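Acetyl xylan esterase (Geobacillus stearothermophilus, PDB 5BN1) removes acetyl groups from the xylose units of xylan and xylo-oligosaccharides, working as a serine esterase in a doughnut-shaped homooctamer. Local coordinates at residues G13-D18 with G60-T65. The protein carries 1 engineered substitution. Numbering follows the deposited sequence. Where two conformers were deposited one is given.
Sequences GDSITD and GISGNT
Gly60 packs against Gly13 and the short helix 15-18, its CA 3.4 Å from Gly13 O in a CA-H...O contact, while Thr17 CG2 packs on it from the helix. This is the tight part: a side chain on Gly60 would run into Asp18 N, so glycine suits the place. Next along, Ile61 N donates to Gly13 O over 3.0 Å, reaching it from above the carbonyl plane. Asp18 holds its CG anti to the backbone N (chi1 -177°), which carries OD2 across to Ser62 N, which binds the anti lone pair of OD2 at 2.9 Å; Arg23 forms a salt bridge with the same oxygen. An alanine in place of Asp18 would probably leave Ser62 N and Arg23 without their shared acceptor and let the turn from Ile61 to Asn64 shift. At the solvent side the fit is looser: Ser62 is exposed, and Gly63, whose positive phi suits a residue without a side chain, barely meets the helix. Deeper in, Asp14 caps the helix through OD1 to Ile16 N, and a water links its OD2 to Asn64 O, which also accepts from Asn92 ND2. Ser15, the inferred nucleophile, turns OG to His194; its buried N has no partner in the model and, as in other SGNH hydrolases, would probably bind the oxyanion with Gly63 N and Asn92, groups these bonds are likely to hold in place.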
loop_
_atom_site.group_PDB
_atom_site.type_symbol
_atom_site.label_atom_id
_atom_site.label_comp_id
_atom_site.label_asym_id
_atom_site.label_seq_id
_atom_site.Cartn_x
_atom_site.Cartn_y
_atom_site.Cartn_z
ATOM N N GLY A 13 12.318 -21.143 19.165
ATOM C CA GLY A 13 13.534 -20.916 18.513
ATOM C C GLY A 13 13.515 -19.535 17.858
ATOM O O GLY A 13 12.857 -18.609 18.288
ATOM N N ASP A 14 14.350 -19.450 16.791
ATOM C CA ASP A 14 14.598 -18.202 16.015
ATOM C C ASP A 14 13.807 -18.182 14.693
ATOM O O ASP A 14 12.809 -18.821 14.605
ATOM C CB ASP A 14 16.101 -18.058 15.887
ATOM C CG ASP A 14 16.736 -19.199 15.228
ATOM O OD1 ASP A 14 16.105 -19.880 14.386
ATOM O OD2 ASP A 14 17.875 -19.553 15.572
ATOM N N SER A 15 14.354 -17.464 13.717
ATOM C CA SER A 15 13.621 -17.409 12.435
ATOM C C SER A 15 13.376 -18.731 11.785
ATOM O O SER A 15 12.374 -18.927 11.094
ATOM C CB SER A 15 14.334 -16.552 11.380
ATOM O OG SER A 15 15.672 -17.055 11.185
ATOM N N ILE A 16 14.223 -19.704 11.978
ATOM C CA ILE A 16 14.096 -21.044 11.337
ATOM C C ILE A 16 12.807 -21.651 11.830
ATOM O O ILE A 16 12.157 -22.406 11.110
ATOM C CB ILE A 16 15.364 -21.912 11.551
ATOM C CG1 ILE A 16 16.617 -21.172 11.111
ATOM C CG2 ILE A 16 15.178 -23.248 10.797
ATOM C CD1 ILE A 16 16.642 -20.655 9.715
ATOM N N THR A 17 12.519 -21.444 13.115
ATOM C CA THR A 17 11.331 -21.908 13.769
ATOM C C THR A 17 10.128 -21.021 13.390
ATOM O O THR A 17 9.069 -21.541 12.980
ATOM C CB THR A 17 11.533 -22.092 15.304
ATOM O OG1 THR A 17 12.583 -23.020 15.448
ATOM C CG2 THR A 17 10.245 -22.611 15.967
ATOM N N ASP A 18 10.268 -19.715 13.575
ATOM C CA ASP A 18 9.251 -18.670 13.320
ATOM C C ASP A 18 8.565 -18.842 11.947
ATOM O O ASP A 18 7.379 -19.206 11.844
ATOM C CB ASP A 18 9.954 -17.333 13.501
ATOM C CG ASP A 18 9.045 -16.120 13.353
ATOM O OD1 ASP A 18 7.952 -16.269 12.831
ATOM O OD2 ASP A 18 9.445 -15.019 13.772
ATOM N N GLY A 60 8.428 -19.498 17.766
ATOM C CA GLY A 60 9.662 -18.977 17.184
ATOM C C GLY A 60 9.638 -17.477 17.038
ATOM O O GLY A 60 8.510 -16.917 16.716
ATOM N N ILE A 61 10.770 -16.794 17.234
ATOM C CA ILE A 61 10.869 -15.405 16.940
ATOM C C ILE A 61 12.168 -15.110 16.218
ATOM O O ILE A 61 13.261 -15.359 16.720
ATOM C CB ILE A 61 10.740 -14.571 18.212
ATOM C CG1 ILE A 61 9.390 -14.796 18.792
ATOM C CG2 ILE A 61 10.949 -13.104 17.957
ATOM C CD1 ILE A 61 9.046 -13.939 19.955
ATOM N N SER A 62 12.060 -14.518 15.006
ATOM C CA SER A 62 13.223 -14.167 14.247
ATOM C C SER A 62 14.195 -13.314 15.036
ATOM O O SER A 62 13.776 -12.374 15.716
ATOM C CB SER A 62 12.726 -13.356 13.000
ATOM O OG SER A 62 13.864 -13.061 12.199
ATOM N N GLY A 63 15.490 -13.631 14.910
ATOM C CA GLY A 63 16.578 -12.963 15.561
ATOM C C GLY A 63 17.005 -13.464 16.916
ATOM O O GLY A 63 17.988 -12.962 17.431
ATOM N N ASN A 64 16.172 -14.302 17.491
ATOM C CA ASN A 64 16.463 -14.665 18.917
ATOM C C ASN A 64 17.733 -15.498 19.101
ATOM O O ASN A 64 18.123 -16.321 18.302
ATOM C CB ASN A 64 15.295 -15.462 19.504
ATOM C CG ASN A 64 14.170 -14.686 20.034
ATOM O OD1 ASN A 64 14.014 -13.408 19.863
ATOM N ND2 ASN A 64 13.454 -15.382 20.803
ATOM N N THR A 65 18.356 -15.209 20.248
ATOM C CA THR A 65 19.414 -16.020 20.838
ATOM C C THR A 65 18.764 -16.696 22.064
ATOM O O THR A 65 17.641 -16.462 22.445
ATOM C CB THR A 65 20.535 -15.166 21.291
ATOM O OG1 THR A 65 20.060 -14.311 22.378
ATOM C CG2 THR A 65 21.129 -14.284 20.220
HETATM O O HOH W 1 19.515 -18.676 17.560
#